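SusD superfamily protein (Bacteroides fragilis NCTC 9343, PDB 3NQP) probably captures glycans at the cell surface as an outer-membrane lipoprotein of the SusD family, handing them to a partner transporter for uptake. Local coordinates at residues D130-Y135 with Y211-K216; Q169-L174 with P226-I231; K216-T219 with V223-P226; I231-L236 with N394-N399. One frame throughout, in Å; residues are numbered along the deposited sequence.

Contact 1 (D130-Y135 with Y211-K216); sequences DLYRIY and YLWTSK
In the helical core of this SusD-family protein, helix 110-135 meets helix 200-216 near the C-terminal ends of both, and the space between the two backbones is bridged by R133 and Y132 on one side and W213 on the other. The closest pair of CA atoms, R133 and W213, is 9.3 Å apart, a gap that long side chains must span. W213 does most of the spanning: with CG anti to its backbone N (chi1 180°), its indole reaches out toward the other helix. R133 lays its aliphatic part over one face of that indole; CD stands 3.7 Å from the centroid of the W213 six-membered ring and 17° off the normal, a CH-pi contact, while CG lies over the rim near CZ2. A bend at chi3 (-69°) swings the guanidinium off the indole, its plane steep to the ring, and NH2 forms a salt bridge with D130 OD1 at 2.8 Å, one turn earlier. Arginine suits this place because its methylenes cover a ring while its charge is paired beside it. Y132 comes to the pyrrole end of the indole, its CE1 3.6 Å from W213 NE1, which lies at the edge of the tyrosine ring. A water accepts from W213 NE1 at 2.9 Å and also bonds Y132 OH at 2.5 Å, so the indole N-H is satisfied without direct contact between the polar groups. Helix 452-458 adds W454 against both R133 and W213, and helix 163-181 packs M167 and I170 against Y132.

Contact 2 (Q169-L174 with P226-I231); sequences QIKSDL and PADLTI
K171 and D228 face each other across a gap of 11.3 Å between their CA atoms, and the lysine covers most of it. Its CG lies beside the backbone N and anti to the carbonyl carbon (chi1 -74°); beyond CG the chain is fully extended, which carries the ammonium to the far end of its span. There NZ donates to D228 OD2 at 3.0 Å in a salt bridge, arriving from above the carboxylate plane, 43° out of it. The aspartate uses the same first torsion, but its short arm keeps the carboxylate close to its own helix. Water 2 closes a second path between the charges: it accepts from K171 NZ at 2.7 Å and donates to D228 OD1 at 2.6 Å, so each carboxylate oxygen is tied to the lysine, one directly and one through water. Within the helical part of this SusD-family protein, the bridge links helix 163-181 to the N-terminal end of helix 228-241, passing helix 200-216, whose T214 OG1 bonds both D228 OD2 and K171 NZ; Y211 of that helix adds a cation-pi contact to the lysine. An aspartate fits near a helix N-terminus, where the dipole would favour its negative charge. On the remote side of helix 163-181, Q169 bends at chi2 (61°) so that NE2 donates to D173 OD2 at 3.2 Å, nearly straight, and D173 is paired in addition with R124.

Contact 3 (K216-T219 with V223-P226); sequences KVTT and VANP
T218 and A224 meet side chain to backbone: the threonine hydroxyl turns to the amide of the alanine, and A224 N donates to T218 OG1 at 3.0 Å along an almost straight line (177°). The T218 torsion (chi1 -66°) sets OG1 beside its own backbone N and anti to the carbonyl carbon, while the methyl CG2 lies near V223 CA at 4.0 Å. Threonine suits the place because one branch accepts a bond and the other supplies apolar contact. A224 points its CB toward the 216-219 arm of the loop, where the small methyl fits 3.7 Å from K216 C and equally far from T218 OG1. The backbones come nearest at T218 and V223, 4.4 Å between their CA atoms. V223 directs its CB away, yet its CG1 still approaches T218 OG1 to 3.9 Å. The two segments are thus the arms of the connection that reverses the chain between helices 200-216 and 228-241. Around it, N225 bonds its backbone to T214 in the first helix and caps A227 N with OD1 ahead of the second, while V217 and T219 lean on R457 of helix 452-458.

Contact 4 (I231-L236 with N394-N399); sequences IAKTHL and NMEGDN
K233 and E396 join two helices of the SusD fold at its surface, K233 in the first half of helix 228-241 and E396 in the last turn of helix 382-396, which a Schellman motif brings to an end. Their salt bridge is short: K233 NZ donates to E396 OE2 at 2.6 Å, and OE2 accepts through its syn lone pair, on the side of OE1. The side chains cross at about a right angle, and the lysine methylenes pass close to one carboxylate oxygen, K233 CD being 3.3 Å from E396 OE2. Both residues have extended chains beyond CG, and K233 puts CG anti to its backbone N (chi1 -163°); such reach is needed because the nearest CA atoms, those of the same two residues, stand 10.8 Å apart. Lysine and glutamate suit a place at the surface, where long chains can pair their charges across a gap between helices.

The next shell lies on the glutamate side. D398 is near enough, at 5.2 Å from K233 NZ to D398 OD2, to add probably to the negative potential felt by the ammonium. It is itself fixed as the N-cap of the following helix, its OD1 accepting from A401 N. Between helix 382-396 and helix 399-414, G397 adopts a positive phi of 100°, which glycine tolerates most readily, and D398 N closes the Schellman motif on A393 O. Farther back, N394 is held by helix 431-445 through its side-chain amide: ND2 donates to E435 OE1 and F431 O, and OD1 accepts from N434 ND2.

How the contacts relate
Helices 110-135, 163-181, 200-216 and 228-241 follow one another along the chain, and the contacts tie them together in an interlaced order. Contacts 1 and 2 cross along the sequence, their centres 11 Å apart, and meet at T214 of helix 200-216. Contact 3 is the loop from helix 200-216 to helix 228-241; it shares K216 with contact 1 and P226 with contact 2. Contact 4 shares I231 with contact 2 and, about 17 Å from contact 1 between centres, carries helix 228-241 to helix 382-396. Through contact 4 this run of early helices is thus linked with a helix of the later part of the chain.

Contact 1 (D130-Y135 with Y211-K216)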
loop_
_atom_site.group_PDB
_atom_site.type_symbol
_atom_site.label_atom_id
_atom_site.label_comp_id
_atom_site.label_asym_id
_atom_site.label_seq_id
_atom_site.Cartn_x
_atom_site.Cartn_y
_atom_site.Cartn_z
ATOM N N ASP A 130 8.828 0.346 6.411
ATOM C CA ASP A 130 8.129 1.640 6.252
ATOM C C ASP A 130 9.041 2.781 6.766
ATOM O O ASP A 130 9.223 3.804 6.065
ATOM C CB ASP A 130 6.787 1.659 6.953
ATOM C CG ASP A 130 5.618 1.128 6.064
ATOM O OD1 ASP A 130 5.864 0.628 4.947
ATOM O OD2 ASP A 130 4.470 1.202 6.526
ATOM N N LEU A 131 9.609 2.626 7.964
ATOM C CA LEU A 131 10.456 3.686 8.522
ATOM C C LEU A 131 11.657 3.951 7.607
ATOM O O LEU A 131 12.021 5.103 7.364
ATOM C CB LEU A 131 10.901 3.359 9.957
ATOM C CG LEU A 131 9.772 3.426 11.014
ATOM C CD1 LEU A 131 10.295 2.933 12.310
ATOM C CD2 LEU A 131 9.169 4.814 11.210
ATOM N N TYR A 132 12.252 2.898 7.047
ATOM C CA TYR A 132 13.404 3.078 6.115
ATOM C C TYR A 132 13.011 3.798 4.834
ATOM O O TYR A 132 13.723 4.667 4.359
ATOM C CB TYR A 132 14.019 1.712 5.789
ATOM C CG TYR A 132 15.083 1.637 4.743
ATOM C CD1 TYR A 132 14.757 1.594 3.405
ATOM C CD2 TYR A 132 16.450 1.626 5.099
ATOM C CE1 TYR A 132 15.714 1.504 2.432
ATOM C CE2 TYR A 132 17.448 1.506 4.125
ATOM C CZ TYR A 132 17.071 1.438 2.785
ATOM O OH TYR A 132 18.007 1.316 1.783
ATOM N N ARG A 133 11.869 3.434 4.247
ATOM C CA ARG A 133 11.438 4.086 3.017
ATOM C C ARG A 133 10.991 5.535 3.203
ATOM O O ARG A 133 11.106 6.361 2.294
ATOM C CB ARG A 133 10.334 3.271 2.357
ATOM C CG ARG A 133 10.858 1.918 1.865
ATOM C CD ARG A 133 9.787 1.158 1.080
ATOM N NE ARG A 133 8.724 0.724 1.949
ATOM C CZ ARG A 133 7.671 0.038 1.551
ATOM N NH1 ARG A 133 7.549 -0.341 0.277
ATOM N NH2 ARG A 133 6.767 -0.315 2.434
ATOM N N ILE A 134 10.456 5.836 4.374
ATOM C CA ILE A 134 9.982 7.180 4.675
ATOM C C ILE A 134 11.130 8.063 5.161
ATOM O O ILE A 134 11.266 9.152 4.699
ATOM C CB ILE A 134 8.869 7.140 5.746
ATOM C CG1 ILE A 134 7.632 6.447 5.192
ATOM C CG2 ILE A 134 8.523 8.571 6.333
ATOM C CD1 ILE A 134 6.887 7.251 4.128
ATOM N N TYR A 135 11.945 7.561 6.084
ATOM C CA TYR A 135 12.954 8.391 6.774
ATOM C C TYR A 135 14.401 8.035 6.452
ATOM O O TYR A 135 15.279 8.848 6.741
ATOM C CB TYR A 135 12.786 8.259 8.294
ATOM C CG TYR A 135 11.474 8.781 8.802
ATOM C CD1 TYR A 135 11.223 10.133 8.845
ATOM C CD2 TYR A 135 10.465 7.911 9.212
ATOM C CE1 TYR A 135 10.000 10.620 9.272
ATOM C CE2 TYR A 135 9.246 8.387 9.651
ATOM C CZ TYR A 135 9.015 9.739 9.693
ATOM O OH TYR A 135 7.805 10.228 10.130
ATOM N N TYR A 211 13.901 -6.880 -0.977
ATOM C CA TYR A 211 15.025 -7.185 -1.864
ATOM C C TYR A 211 14.920 -6.550 -3.279
ATOM O O TYR A 211 15.927 -6.098 -3.847
ATOM C CB TYR A 211 15.313 -8.699 -1.912
ATOM C CG TYR A 211 16.044 -9.180 -0.671
ATOM C CD1 TYR A 211 15.331 -9.498 0.485
ATOM C CD2 TYR A 211 17.399 -9.285 -0.650
ATOM C CE1 TYR A 211 15.945 -9.917 1.600
ATOM C CE2 TYR A 211 18.077 -9.701 0.502
ATOM C CZ TYR A 211 17.344 -10.010 1.624
ATOM O OH TYR A 211 17.962 -10.412 2.768
ATOM N N LEU A 212 13.723 -6.427 -3.840
ATOM C CA LEU A 212 13.608 -5.641 -5.042
ATOM C C LEU A 212 14.006 -4.184 -4.812
ATOM O O LEU A 212 14.722 -3.581 -5.607
ATOM C CB LEU A 212 12.170 -5.634 -5.604
ATOM C CG LEU A 212 12.041 -4.834 -6.901
ATOM C CD1 LEU A 212 12.968 -5.314 -8.062
ATOM C CD2 LEU A 212 10.536 -4.874 -7.323
ATOM N N TRP A 213 13.471 -3.602 -3.755
ATOM C CA TRP A 213 13.796 -2.226 -3.392
ATOM C C TRP A 213 15.316 -2.040 -3.264
ATOM O O TRP A 213 15.875 -1.165 -3.923
ATOM C CB TRP A 213 13.093 -1.825 -2.100
ATOM C CG TRP A 213 13.388 -0.460 -1.689
ATOM C CD1 TRP A 213 14.594 -0.005 -1.142
ATOM C CD2 TRP A 213 12.544 0.701 -1.817
ATOM N NE1 TRP A 213 14.510 1.350 -0.914
ATOM C CE2 TRP A 213 13.278 1.805 -1.317
ATOM C CE3 TRP A 213 11.230 0.917 -2.285
ATOM C CZ2 TRP A 213 12.747 3.094 -1.276
ATOM C CZ3 TRP A 213 10.713 2.200 -2.225
ATOM C CH2 TRP A 213 11.470 3.266 -1.718
ATOM N N THR A 214 15.984 -2.878 -2.478
ATOM C CA THR A 214 17.433 -2.672 -2.278
ATOM C C THR A 214 18.230 -2.993 -3.544
ATOM O O THR A 214 19.339 -2.482 -3.706
ATOM C CB THR A 214 17.979 -3.412 -1.040
ATOM O OG1 THR A 214 17.705 -4.803 -1.163
ATOM C CG2 THR A 214 17.274 -2.879 0.244
ATOM N N SER A 215 17.662 -3.808 -4.444
ATOM C CA SER A 215 18.276 -4.031 -5.747
ATOM C C SER A 215 18.430 -2.736 -6.574
ATOM O O SER A 215 19.407 -2.583 -7.308
ATOM C CB SER A 215 17.463 -5.024 -6.581
ATOM O OG SER A 215 17.430 -6.327 -6.015
ATOM N N LYS A 216 17.473 -1.820 -6.427
ATOM C CA LYS A 216 17.321 -0.686 -7.298
ATOM C C LYS A 216 17.540 0.709 -6.705
ATOM O O LYS A 216 17.854 1.650 -7.441
ATOM C CB LYS A 216 15.917 -0.742 -7.941
ATOM C CG LYS A 216 15.821 -1.878 -8.935
ATOM C CD LYS A 216 14.388 -1.966 -9.566
ATOM C CE LYS A 216 14.078 -0.836 -10.502
ATOM N NZ LYS A 216 12.897 -1.262 -11.377
HETATM O O HOH W 1 17.298 2.086 -0.490
#

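Contact 2 (Q169-L174 with P226-I231)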
loop_
_atom_site.group_PDB
_atom_site.type_symbol
_atom_site.label_atom_id
_atom_site.label_comp_id
_atom_site.label_asym_id
_atom_site.label_seq_id
_atom_site.Cartn_x
_atom_site.Cartn_y
_atom_site.Cartn_z
ATOM N N GLN A 169 19.157 -4.751 9.846
ATOM C CA GLN A 169 18.270 -5.267 10.843
ATOM C C GLN A 169 17.014 -5.825 10.221
ATOM O O GLN A 169 16.520 -6.884 10.640
ATOM C CB GLN A 169 17.847 -4.178 11.819
ATOM C CG GLN A 169 16.939 -4.709 12.953
ATOM C CD GLN A 169 17.618 -5.758 13.811
ATOM O OE1 GLN A 169 18.806 -5.660 14.098
ATOM N NE2 GLN A 169 16.854 -6.769 14.236
ATOM N N ILE A 170 16.474 -5.070 9.260
ATOM C CA ILE A 170 15.296 -5.523 8.540
ATOM C C ILE A 170 15.574 -6.921 7.955
ATOM O O ILE A 170 14.793 -7.844 8.097
ATOM C CB ILE A 170 14.906 -4.551 7.433
ATOM C CG1 ILE A 170 14.284 -3.272 8.007
ATOM C CG2 ILE A 170 13.931 -5.187 6.518
ATOM C CD1 ILE A 170 14.105 -2.151 6.932
ATOM N N LYS A 171 16.686 -7.067 7.265
ATOM C CA LYS A 171 16.984 -8.337 6.604
ATOM C C LYS A 171 17.287 -9.457 7.632
ATOM O O LYS A 171 16.881 -10.606 7.447
ATOM C CB LYS A 171 18.125 -8.139 5.596
ATOM C CG LYS A 171 17.650 -7.371 4.316
ATOM C CD LYS A 171 18.763 -7.043 3.327
ATOM C CE LYS A 171 18.280 -6.389 2.023
ATOM N NZ LYS A 171 19.437 -5.970 1.140
ATOM N N SER A 172 17.967 -9.130 8.725
ATOM C CA SER A 172 18.159 -10.118 9.788
ATOM C C SER A 172 16.817 -10.617 10.306
ATOM O O SER A 172 16.592 -11.829 10.448
ATOM C CB SER A 172 18.962 -9.500 10.915
ATOM O OG SER A 172 19.069 -10.414 11.967
ATOM N N ASP A 173 15.886 -9.681 10.518
ATOM C CA ASP A 173 14.531 -10.030 10.981
ATOM C C ASP A 173 13.735 -10.844 9.998
ATOM O O ASP A 173 12.993 -11.732 10.398
ATOM C CB ASP A 173 13.732 -8.787 11.436
ATOM C CG ASP A 173 14.211 -8.247 12.787
ATOM O OD1 ASP A 173 14.913 -9.003 13.508
ATOM O OD2 ASP A 173 13.888 -7.083 13.121
ATOM N N LEU A 174 13.889 -10.563 8.709
ATOM C CA LEU A 174 13.159 -11.353 7.727
ATOM C C LEU A 174 13.689 -12.798 7.728
ATOM O O LEU A 174 12.915 -13.756 7.666
ATOM C CB LEU A 174 13.300 -10.752 6.346
ATOM C CG LEU A 174 12.533 -9.429 6.140
ATOM C CD1 LEU A 174 12.991 -8.694 4.846
ATOM C CD2 LEU A 174 11.023 -9.662 6.129
ATOM N N PRO A 226 22.238 -5.045 -7.193
ATOM C CA PRO A 226 21.518 -5.918 -8.126
ATOM C C PRO A 226 21.555 -7.401 -7.767
ATOM O O PRO A 226 20.664 -8.131 -8.176
ATOM C CB PRO A 226 22.222 -5.658 -9.474
ATOM C CG PRO A 226 22.792 -4.309 -9.365
ATOM C CD PRO A 226 23.071 -4.046 -7.897
ATOM N N ALA A 227 22.547 -7.846 -6.994
ATOM C CA ALA A 227 22.616 -9.242 -6.516
ATOM C C ALA A 227 21.336 -9.665 -5.717
ATOM O O ALA A 227 21.039 -10.860 -5.562
ATOM C CB ALA A 227 23.941 -9.509 -5.675
ATOM N N ASP A 228 20.601 -8.672 -5.226
ATOM C CA ASP A 228 19.426 -8.900 -4.410
ATOM C C ASP A 228 18.246 -9.333 -5.272
ATOM O O ASP A 228 17.263 -9.868 -4.733
ATOM C CB ASP A 228 19.058 -7.642 -3.619
ATOM C CG ASP A 228 19.964 -7.411 -2.379
ATOM O OD1 ASP A 228 20.725 -8.315 -1.962
ATOM O OD2 ASP A 228 19.913 -6.274 -1.835
ATOM N N LEU A 229 18.288 -9.048 -6.579
ATOM C CA LEU A 229 17.142 -9.434 -7.478
ATOM C C LEU A 229 16.807 -10.911 -7.417
ATOM O O LEU A 229 15.646 -11.285 -7.407
ATOM C CB LEU A 229 17.416 -9.081 -8.946
ATOM C CG LEU A 229 17.347 -7.618 -9.340
ATOM C CD1 LEU A 229 17.976 -7.493 -10.722
ATOM C CD2 LEU A 229 15.908 -7.052 -9.306
ATOM N N THR A 230 17.840 -11.751 -7.386
ATOM C CA THR A 230 17.658 -13.212 -7.361
ATOM C C THR A 230 16.910 -13.671 -6.108
ATOM O O THR A 230 16.050 -14.545 -6.178
ATOM C CB THR A 230 19.008 -13.970 -7.507
ATOM O OG1 THR A 230 19.963 -13.487 -6.554
ATOM C CG2 THR A 230 19.568 -13.790 -8.900
ATOM N N ILE A 231 17.225 -13.059 -4.972
ATOM C CA ILE A 231 16.575 -13.373 -3.706
ATOM C C ILE A 231 15.092 -12.949 -3.743
ATOM O O ILE A 231 14.208 -13.699 -3.350
ATOM C CB ILE A 231 17.288 -12.681 -2.545
ATOM C CG1 ILE A 231 18.700 -13.292 -2.390
ATOM C CG2 ILE A 231 16.462 -12.781 -1.219
ATOM C CD1 ILE A 231 19.651 -12.532 -1.440
HETATM O O HOH W 2 21.101 -8.077 0.624
#

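Contact 3 (K216-T219 with V223-P226)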
loop_
_atom_site.group_PDB
_atom_site.type_symbol
_atom_site.label_atom_id
_atom_site.label_comp_id
_atom_site.label_asym_id
_atom_site.label_seq_id
_atom_site.Cartn_x
_atom_site.Cartn_y
_atom_site.Cartn_z
ATOM N N LYS A 216 17.473 -1.820 -6.427
ATOM C CA LYS A 216 17.321 -0.686 -7.298
ATOM C C LYS A 216 17.540 0.709 -6.705
ATOM O O LYS A 216 17.854 1.650 -7.441
ATOM C CB LYS A 216 15.917 -0.742 -7.941
ATOM C CG LYS A 216 15.821 -1.878 -8.935
ATOM C CD LYS A 216 14.388 -1.966 -9.566
ATOM C CE LYS A 216 14.078 -0.836 -10.502
ATOM N NZ LYS A 216 12.897 -1.262 -11.377
ATOM N N VAL A 217 17.375 0.841 -5.398
ATOM C CA VAL A 217 17.373 2.145 -4.722
ATOM C C VAL A 217 18.532 2.256 -3.730
ATOM O O VAL A 217 18.692 1.414 -2.870
ATOM C CB VAL A 217 16.047 2.378 -3.950
ATOM C CG1 VAL A 217 15.936 3.844 -3.422
ATOM C CG2 VAL A 217 14.872 2.081 -4.869
ATOM N N THR A 218 19.312 3.311 -3.893
ATOM C CA THR A 218 20.304 3.762 -2.912
ATOM C C THR A 218 19.656 4.739 -1.929
ATOM O O THR A 218 19.023 5.733 -2.341
ATOM C CB THR A 218 21.503 4.434 -3.613
ATOM O OG1 THR A 218 22.200 3.462 -4.398
ATOM C CG2 THR A 218 22.460 5.042 -2.598
ATOM N N THR A 219 19.737 4.437 -0.640
ATOM C CA THR A 219 19.380 5.414 0.403
ATOM C C THR A 219 20.579 5.594 1.309
ATOM O O THR A 219 21.038 4.636 1.915
ATOM C CB THR A 219 18.152 4.952 1.222
ATOM O OG1 THR A 219 17.097 4.649 0.312
ATOM C CG2 THR A 219 17.638 6.065 2.210
ATOM N N VAL A 223 23.597 1.115 -0.524
ATOM C CA VAL A 223 23.785 1.271 -1.970
ATOM C C VAL A 223 23.057 0.174 -2.773
ATOM O O VAL A 223 23.168 -0.986 -2.443
ATOM C CB VAL A 223 25.327 1.294 -2.361
ATOM C CG1 VAL A 223 25.538 1.498 -3.908
ATOM C CG2 VAL A 223 26.072 2.429 -1.616
ATOM N N ALA A 224 22.312 0.560 -3.811
ATOM C CA ALA A 224 21.590 -0.390 -4.662
ATOM C C ALA A 224 22.508 -1.579 -4.993
ATOM O O ALA A 224 23.679 -1.397 -5.347
ATOM C CB ALA A 224 21.096 0.274 -5.929
ATOM N N ASN A 225 21.971 -2.776 -4.848
ATOM C CA ASN A 225 22.710 -4.023 -5.004
ATOM C C ASN A 225 21.933 -5.015 -5.881
ATOM O O ASN A 225 21.064 -5.755 -5.380
ATOM C CB ASN A 225 22.965 -4.627 -3.630
ATOM C CG ASN A 225 23.811 -5.896 -3.702
ATOM O OD1 ASN A 225 24.283 -6.268 -4.751
ATOM N ND2 ASN A 225 23.972 -6.562 -2.587
ATOM N N PRO A 226 22.238 -5.045 -7.193
ATOM C CA PRO A 226 21.518 -5.918 -8.126
ATOM C C PRO A 226 21.555 -7.401 -7.767
ATOM O O PRO A 226 20.664 -8.131 -8.176
ATOM C CB PRO A 226 22.222 -5.658 -9.474
ATOM C CG PRO A 226 22.792 -4.309 -9.365
ATOM C CD PRO A 226 23.071 -4.046 -7.897
#

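Contact 4 (I231-L236 with N394-N399)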
loop_
_atom_site.group_PDB
_atom_site.type_symbol
_atom_site.label_atom_id
_atom_site.label_comp_id
_atom_site.label_asym_id
_atom_site.label_seq_id
_atom_site.Cartn_x
_atom_site.Cartn_y
_atom_site.Cartn_z
ATOM N N ILE A 231 17.225 -13.059 -4.972
ATOM C CA ILE A 231 16.575 -13.373 -3.706
ATOM C C ILE A 231 15.092 -12.949 -3.743
ATOM O O ILE A 231 14.208 -13.699 -3.350
ATOM C CB ILE A 231 17.288 -12.681 -2.545
ATOM C CG1 ILE A 231 18.700 -13.292 -2.390
ATOM C CG2 ILE A 231 16.462 -12.781 -1.219
ATOM C CD1 ILE A 231 19.651 -12.532 -1.440
ATOM N N ALA A 232 14.835 -11.748 -4.211
ATOM C CA ALA A 232 13.437 -11.267 -4.368
ATOM C C ALA A 232 12.665 -12.238 -5.228
ATOM O O ALA A 232 11.529 -12.612 -4.905
ATOM C CB ALA A 232 13.406 -9.846 -4.955
ATOM N N LYS A 233 13.288 -12.651 -6.326
ATOM C CA LYS A 233 12.640 -13.495 -7.319
ATOM C C LYS A 233 12.279 -14.844 -6.758
ATOM O O LYS A 233 11.197 -15.351 -6.972
ATOM C CB LYS A 233 13.535 -13.688 -8.520
ATOM C CG LYS A 233 12.751 -14.213 -9.763
ATOM C CD LYS A 233 13.704 -14.400 -10.968
ATOM C CE LYS A 233 12.981 -14.918 -12.220
ATOM N NZ LYS A 233 13.961 -15.061 -13.389
ATOM N N THR A 234 13.211 -15.440 -6.024
ATOM C CA THR A 234 12.966 -16.729 -5.443
ATOM C C THR A 234 11.770 -16.655 -4.492
ATOM O O THR A 234 10.945 -17.555 -4.456
ATOM C CB THR A 234 14.261 -17.231 -4.713
ATOM O OG1 THR A 234 15.260 -17.478 -5.720
ATOM C CG2 THR A 234 14.006 -18.529 -3.901
ATOM N N HIS A 235 11.692 -15.613 -3.671
ATOM C CA HIS A 235 10.642 -15.545 -2.664
ATOM C C HIS A 235 9.305 -15.257 -3.315
ATOM O O HIS A 235 8.291 -15.855 -2.938
ATOM C CB HIS A 235 11.024 -14.560 -1.539
ATOM C CG HIS A 235 12.074 -15.121 -0.626
ATOM N ND1 HIS A 235 11.794 -16.155 0.247
ATOM C CD2 HIS A 235 13.411 -14.898 -0.535
ATOM C CE1 HIS A 235 12.913 -16.516 0.869
ATOM N NE2 HIS A 235 13.910 -15.772 0.411
ATOM N N LEU A 236 9.286 -14.402 -4.337
ATOM C CA LEU A 236 8.002 -14.120 -5.001
ATOM C C LEU A 236 7.492 -15.341 -5.768
ATOM O O LEU A 236 6.287 -15.594 -5.800
ATOM C CB LEU A 236 8.130 -12.889 -5.919
ATOM C CG LEU A 236 8.377 -11.603 -5.122
ATOM C CD1 LEU A 236 9.089 -10.581 -5.965
ATOM C CD2 LEU A 236 7.053 -11.034 -4.520
ATOM N N ASN A 394 11.907 -7.055 -16.089
ATOM C CA ASN A 394 12.412 -5.903 -16.813
ATOM C C ASN A 394 13.897 -5.653 -16.461
ATOM O O ASN A 394 14.680 -5.355 -17.358
ATOM C CB ASN A 394 11.592 -4.620 -16.575
ATOM C CG ASN A 394 11.820 -3.590 -17.658
ATOM O OD1 ASN A 394 12.170 -3.958 -18.777
ATOM N ND2 ASN A 394 11.601 -2.299 -17.348
HETATM N N MSE A 395 14.281 -5.838 -15.196
HETATM C CA MSE A 395 15.682 -5.646 -14.798
HETATM C C MSE A 395 16.596 -6.690 -15.446
HETATM O O MSE A 395 17.716 -6.374 -15.854
HETATM C CB MSE A 395 15.882 -5.698 -13.276
HETATM C CG MSE A 395 15.352 -4.514 -12.508
HETATM SE SE MSE A 395 16.164 -2.861 -12.938
HETATM C CE MSE A 395 17.923 -3.108 -12.136
ATOM N N GLU A 396 16.120 -7.932 -15.542
ATOM C CA GLU A 396 16.879 -9.034 -16.160
ATOM C C GLU A 396 17.041 -8.880 -17.652
ATOM O O GLU A 396 18.029 -9.342 -18.212
ATOM C CB GLU A 396 16.177 -10.372 -15.962
ATOM C CG GLU A 396 16.141 -10.897 -14.555
ATOM C CD GLU A 396 15.164 -12.087 -14.356
ATOM O OE1 GLU A 396 14.161 -12.253 -15.069
ATOM O OE2 GLU A 396 15.374 -12.851 -13.418
ATOM N N GLY A 397 16.039 -8.296 -18.290
ATOM C CA GLY A 397 15.921 -8.315 -19.736
ATOM C C GLY A 397 14.950 -9.360 -20.295
ATOM O O GLY A 397 14.988 -9.654 -21.499
ATOM N N ASP A 398 14.106 -9.935 -19.434
ATOM C CA ASP A 398 13.169 -11.005 -19.805
ATOM C C ASP A 398 11.888 -10.328 -20.261
ATOM O O ASP A 398 10.850 -10.282 -19.562
ATOM C CB ASP A 398 12.923 -11.949 -18.638
ATOM C CG ASP A 398 12.198 -13.245 -19.042
ATOM O OD1 ASP A 398 11.598 -13.269 -20.103
ATOM O OD2 ASP A 398 12.205 -14.190 -18.251
ATOM N N ASN A 399 11.984 -9.785 -21.450
ATOM C CA ASN A 399 10.894 -9.021 -22.025
ATOM C C ASN A 399 9.630 -9.831 -22.212
ATOM O O ASN A 399 8.521 -9.301 -22.052
ATOM C CB ASN A 399 11.377 -8.341 -23.295
ATOM C CG ASN A 399 12.590 -7.449 -23.000
ATOM O OD1 ASN A 399 12.555 -6.693 -22.034
ATOM N ND2 ASN A 399 13.690 -7.625 -23.739
HETATM O O HOH W 3 11.863 -13.127 -15.155
#